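Local coordinates for protein 2-c-methyl-d-erythritol 2,4-cyclodiphosphate synthase (Plasmodium falciparum, PDB 4C81) that probably catalyses the zinc-dependent cyclisation that forms 2-C-methyl-D-erythritol 2,4-cyclodiphosphate with release of CMP in isoprenoid precursor synthesis, at residues Asn6-Gly11 and Leu178-Asn183; Ile10-Asp15 and Glu172-Ile177. The protein carries 1 engineered substitution. One frame throughout, in Å; residues are numbered along the deposited sequence.

Contact 1 (Asn6-Gly11 and Leu178-Asn183)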
# COMPACT_ATOMS: atom_id res chain seq x y z
N ASN A 6 -9.08 -13.83 -16.17
CA ASN A 6 -8.73 -12.89 -17.23
C ASN A 6 -9.43 -11.54 -17.07
O ASN A 6 -9.61 -10.81 -18.04
CB ASN A 6 -9.06 -13.50 -18.60
CG ASN A 6 -8.05 -14.55 -19.05
OD1 ASN A 6 -7.22 -15.01 -18.28
ND2 ASN A 6 -8.13 -14.93 -20.32
N GLY A 7 -9.80 -11.21 -15.83
CA GLY A 7 -10.45 -9.93 -15.54
C GLY A 7 -9.45 -8.88 -15.09
O GLY A 7 -8.24 -9.10 -15.14
N ILE A 8 -9.97 -7.74 -14.63
CA ILE A 8 -9.12 -6.66 -14.14
C ILE A 8 -8.24 -7.15 -12.99
O ILE A 8 -8.70 -7.90 -12.13
CB ILE A 8 -9.96 -5.42 -13.72
CG1 ILE A 8 -9.05 -4.22 -13.42
CG2 ILE A 8 -10.85 -5.74 -12.53
CD1 ILE A 8 -9.81 -2.93 -13.22
N ARG A 9 -6.98 -6.73 -12.99
CA ARG A 9 -5.99 -7.17 -12.00
C ARG A 9 -5.33 -5.99 -11.31
O ARG A 9 -4.98 -5.00 -11.95
CB ARG A 9 -4.92 -8.04 -12.65
CG ARG A 9 -5.37 -9.47 -12.92
CD ARG A 9 -4.41 -10.22 -13.82
NE ARG A 9 -4.80 -11.62 -13.97
CZ ARG A 9 -4.49 -12.61 -13.13
NH1 ARG A 9 -3.77 -12.39 -12.03
NH2 ARG A 9 -4.91 -13.85 -13.39
N ILE A 10 -5.19 -6.11 -9.99
CA ILE A 10 -4.48 -5.14 -9.15
C ILE A 10 -3.10 -5.68 -8.80
O ILE A 10 -2.92 -6.87 -8.54
CB ILE A 10 -5.27 -4.84 -7.84
CG1 ILE A 10 -4.61 -3.71 -7.04
CG2 ILE A 10 -5.39 -6.08 -6.97
CD1 ILE A 10 -5.46 -3.21 -5.89
N GLY A 11 -2.12 -4.78 -8.79
CA GLY A 11 -0.78 -5.10 -8.35
C GLY A 11 -0.20 -4.02 -7.47
O GLY A 11 -0.47 -2.84 -7.66
N LEU A 178 -3.15 -1.07 -12.13
CA LEU A 178 -4.26 -1.87 -12.62
C LEU A 178 -3.90 -2.36 -14.01
O LEU A 178 -3.39 -1.59 -14.83
CB LEU A 178 -5.54 -1.04 -12.71
CG LEU A 178 -6.21 -0.67 -11.39
CD1 LEU A 178 -7.38 0.27 -11.68
CD2 LEU A 178 -6.69 -1.90 -10.62
N LEU A 179 -4.14 -3.64 -14.26
CA LEU A 179 -4.05 -4.20 -15.59
C LEU A 179 -5.45 -4.50 -16.10
O LEU A 179 -6.25 -5.14 -15.42
CB LEU A 179 -3.21 -5.47 -15.60
CG LEU A 179 -1.79 -5.34 -15.02
CD1 LEU A 179 -1.09 -6.67 -15.08
CD2 LEU A 179 -0.97 -4.27 -15.74
N ILE A 180 -5.74 -4.04 -17.32
CA ILE A 180 -7.06 -4.17 -17.93
C ILE A 180 -6.99 -5.17 -19.09
O ILE A 180 -6.13 -5.03 -19.96
CB ILE A 180 -7.54 -2.81 -18.49
CG1 ILE A 180 -7.37 -1.69 -17.46
CG2 ILE A 180 -9.00 -2.90 -18.94
CD1 ILE A 180 -8.09 -1.94 -16.14
N PRO A 181 -7.90 -6.16 -19.11
CA PRO A 181 -7.86 -7.11 -20.23
C PRO A 181 -8.12 -6.43 -21.57
O PRO A 181 -8.91 -5.49 -21.65
CB PRO A 181 -8.98 -8.10 -19.90
CG PRO A 181 -9.87 -7.40 -18.96
CD PRO A 181 -9.01 -6.45 -18.19
N LYS A 182 -7.42 -6.89 -22.61
CA LYS A 182 -7.67 -6.42 -23.97
C LYS A 182 -9.02 -6.93 -24.45
O LYS A 182 -9.44 -8.03 -24.08
CB LYS A 182 -6.56 -6.89 -24.92
CG LYS A 182 -5.25 -6.14 -24.75
CD LYS A 182 -4.17 -6.69 -25.66
CE LYS A 182 -2.97 -5.76 -25.72
NZ LYS A 182 -1.94 -6.25 -26.67
N ASN A 183 -9.70 -6.11 -25.25
CA ASN A 183 -11.04 -6.41 -25.79
C ASN A 183 -11.90 -7.30 -24.90
O ASN A 183 -13.03 -7.65 -25.25
CB ASN A 183 -10.92 -7.01 -27.21
CG ASN A 183 -10.04 -8.25 -27.25
OD1 ASN A 183 -10.35 -9.28 -26.64
ND2 ASN A 183 -8.94 -8.16 -28.00
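Asn-6 meets Pro-181 through its backbone: the carbonyl O of Asn-6 lies 3.3 Å from CB of Pro-181, and CG of the same ring is close behind. CD of the ring touches the carbonyl carbon of Gly-7 and the backbone N of Ile-8. Strand pairing has not yet begun here, and contact is by van der Waals touch. Ile-8 brings the main apolar contact. In one of two modelled conformers, with CG1 anti to its backbone N (chi1 -171°), its branch runs beside that of Ile-180, both pointing the same way, and CD1 of Ile-8 comes to 3.5 Å from CD1 of Ile-180. In that conformer CD1 of Ile-8 is also 4.2 Å from CD2 of Leu-178. The corresponding Ile-8 residues of both other subunits pack here too, so these aliphatic groups lie at the trimer interface. At Arg-9 the backbones lock into an antiparallel hydrogen-bonded pair with Leu-179: Arg-9 N donates to Leu-179 O (3.0 Å), and Leu-179 N returns a bond to Arg-9 O (2.8 Å). The guanidinium leads away from this pair, NH1 bonding to Ala-76 O and NH2 to Tyr-5 O and to Ser-150 O of the second subunit. Leu-179, on the same face, packs against helix 64-77. Ile-10 forms a non-hydrogen-bonded pair with Leu-178, whose CD2 stands 4.3 Å from CB of Ile-10 on the opposite face, toward the neighbouring subunits. One face largely against helices and the other against subunits is the layout of the alpha/beta IspF (YgbB-family) trimer, in which first and last strands pair centrally.

Contact 2 (Ile10-Asp15 and Glu172-Ile177). With ZN (zinc ion), chain C; ZN (zinc ion), chain B.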
# COMPACT_ATOMS: atom_id res chain seq x y z
N ILE A 10 -5.19 -6.11 -9.99
CA ILE A 10 -4.48 -5.14 -9.15
C ILE A 10 -3.10 -5.68 -8.80
O ILE A 10 -2.92 -6.87 -8.54
CB ILE A 10 -5.27 -4.84 -7.84
CG1 ILE A 10 -4.61 -3.71 -7.04
CG2 ILE A 10 -5.39 -6.08 -6.97
CD1 ILE A 10 -5.46 -3.21 -5.89
N GLY A 11 -2.12 -4.78 -8.79
CA GLY A 11 -0.78 -5.10 -8.35
C GLY A 11 -0.20 -4.02 -7.47
O GLY A 11 -0.47 -2.84 -7.66
N GLN A 12 0.59 -4.44 -6.48
CA GLN A 12 1.36 -3.52 -5.65
C GLN A 12 2.79 -4.01 -5.56
O GLN A 12 3.04 -5.15 -5.20
CB GLN A 12 0.78 -3.42 -4.25
CG GLN A 12 1.49 -2.40 -3.38
CD GLN A 12 0.96 -2.36 -1.98
OE1 GLN A 12 1.18 -3.28 -1.20
NE2 GLN A 12 0.24 -1.28 -1.66
N GLY A 13 3.72 -3.13 -5.89
CA GLY A 13 5.14 -3.41 -5.78
C GLY A 13 5.73 -2.58 -4.66
O GLY A 13 5.28 -1.46 -4.41
N TYR A 14 6.68 -3.17 -3.96
CA TYR A 14 7.41 -2.47 -2.90
C TYR A 14 8.90 -2.66 -3.13
O TYR A 14 9.35 -3.72 -3.57
CB TYR A 14 7.02 -3.03 -1.54
CG TYR A 14 7.94 -2.60 -0.43
CD1 TYR A 14 7.82 -1.35 0.15
CD2 TYR A 14 8.95 -3.45 0.03
CE1 TYR A 14 8.67 -0.95 1.17
CE2 TYR A 14 9.80 -3.06 1.05
CZ TYR A 14 9.66 -1.81 1.62
OH TYR A 14 10.50 -1.42 2.62
N ASP A 15 9.67 -1.62 -2.84
CA ASP A 15 11.12 -1.75 -2.83
C ASP A 15 11.73 -0.76 -1.85
O ASP A 15 11.13 0.28 -1.52
CB ASP A 15 11.70 -1.54 -4.23
CG ASP A 15 13.13 -2.04 -4.36
OD1 ASP A 15 13.57 -2.88 -3.53
OD2 ASP A 15 13.81 -1.59 -5.30
N GLU A 172 12.24 4.33 -0.03
CA GLU A 172 11.33 3.25 -0.41
C GLU A 172 10.23 3.71 -1.35
O GLU A 172 9.97 4.91 -1.50
CB GLU A 172 10.78 2.50 0.81
CG GLU A 172 9.83 3.26 1.72
CD GLU A 172 9.40 2.42 2.93
OE1 GLU A 172 10.15 1.48 3.32
OE2 GLU A 172 8.32 2.69 3.49
N CYS A 173 9.64 2.74 -2.04
CA CYS A 173 8.64 3.01 -3.07
C CYS A 173 7.52 1.99 -2.98
O CYS A 173 7.78 0.80 -2.81
CB CYS A 173 9.28 2.95 -4.47
SG CYS A 173 8.20 3.53 -5.79
N PHE A 174 6.28 2.47 -3.10
CA PHE A 174 5.11 1.64 -3.33
C PHE A 174 4.55 1.98 -4.70
O PHE A 174 4.22 3.13 -4.96
CB PHE A 174 4.04 1.89 -2.28
CG PHE A 174 4.39 1.37 -0.92
CD1 PHE A 174 5.20 2.12 -0.08
CD2 PHE A 174 3.93 0.14 -0.49
CE1 PHE A 174 5.54 1.64 1.19
CE2 PHE A 174 4.26 -0.33 0.78
CZ PHE A 174 5.07 0.41 1.61
N ALA A 175 4.45 0.99 -5.58
CA ALA A 175 3.88 1.18 -6.90
C ALA A 175 2.57 0.41 -6.98
O ALA A 175 2.54 -0.77 -6.67
CB ALA A 175 4.85 0.69 -7.97
N ASN A 176 1.50 1.09 -7.38
CA ASN A 176 0.18 0.50 -7.47
C ASN A 176 -0.32 0.58 -8.89
O ASN A 176 -0.27 1.65 -9.51
CB ASN A 176 -0.79 1.25 -6.56
CG ASN A 176 -0.31 1.31 -5.13
OD1 ASN A 176 -0.66 0.45 -4.32
ND2 ASN A 176 0.52 2.30 -4.82
N ILE A 177 -0.80 -0.54 -9.41
CA ILE A 177 -1.15 -0.63 -10.83
C ILE A 177 -2.44 -1.41 -11.05
O ILE A 177 -2.80 -2.28 -10.26
CB ILE A 177 0.01 -1.28 -11.61
CG1 ILE A 177 -0.10 -0.96 -13.11
CG2 ILE A 177 0.10 -2.78 -11.34
CD1 ILE A 177 1.16 -1.29 -13.86
ZN ZN C . 10.30 0.59 5.48
ZN ZN B . 15.41 -2.67 -5.89
O HOH W 1 15.04 -4.46 -5.86
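Tyr-14 and Glu-172 meet on the antiparallel ladder that joins the first and last strands of the IspF fold. The tyrosine OH donates to OE1 of Glu-172 over 3.0 Å, coming from above the carboxylate plane, which is turned 83° from the ring. OE1 of Glu-172 also binds a zinc ion at 2.3 Å, a site to which His-159 of the second subunit contributes, so one oxygen serves both the phenol and the metal. Beside this pair, CD1 of Tyr-14 rests over one face of the Phe-174 ring, offset toward the rim and 3.6 Å from CZ; the two rings are inclined at 53°. Phe-174 in turn meets Phe-174 of the third subunit edge-to-face. Further along the same face, the extended Gln-12 side chain runs beside Asn-176, with a weak bond from NE2 of Gln-12 to OD1 of Asn-176 (3.3 Å). The stronger partner of each amide lies across the trimer: Gln-12 OE1 accepts from Asn-176 of the second subunit, and Asn-176 ND2 donates to Gln-12 of the third.

Behind these groups, hydrogen-bonded pairs Gly-11 with Ile-177, Gly-13 with Ala-175 and Asp-15 with Cys-173 fix the register. CG2 of Ile-177 packs against Gly-11, 3.9 Å from its CA. On the face of Cys-173 and Ala-175 the Asp-15 side chain leaves the sheet, CG anti to the backbone N (chi1 -164°); its carboxylate lies in the CDP site. There OD1 forms a salt bridge with Lys-157 of the second subunit, while OD2 of Asp-15 binds a second zinc ion at 2.0 Å, alongside His-17 and His-67.

In the fold
Contacts 1 and 2 are successive lengths of one antiparallel ladder between strands 9-21 and 170-181, sharing Ile-10 and Gly-11, with centres about 16 Å apart. Contact 1 is the frayed end near both chain termini, partly buried, about 19 Å from the chain centre; only one residue pair there exchanges backbone bonds, and aliphatic groups do most of the touching. Contact 2, about 7 Å from the centre, is wholly buried and paired over five successive residues. Its subunit-facing side carries aromatic, amide and carboxylate groups, and it holds zinc ligands on both faces. Along the ladder the trimer interface thus changes from mainly aliphatic packing, with a few polar bonds, to aromatic, amide and metal-linked contacts.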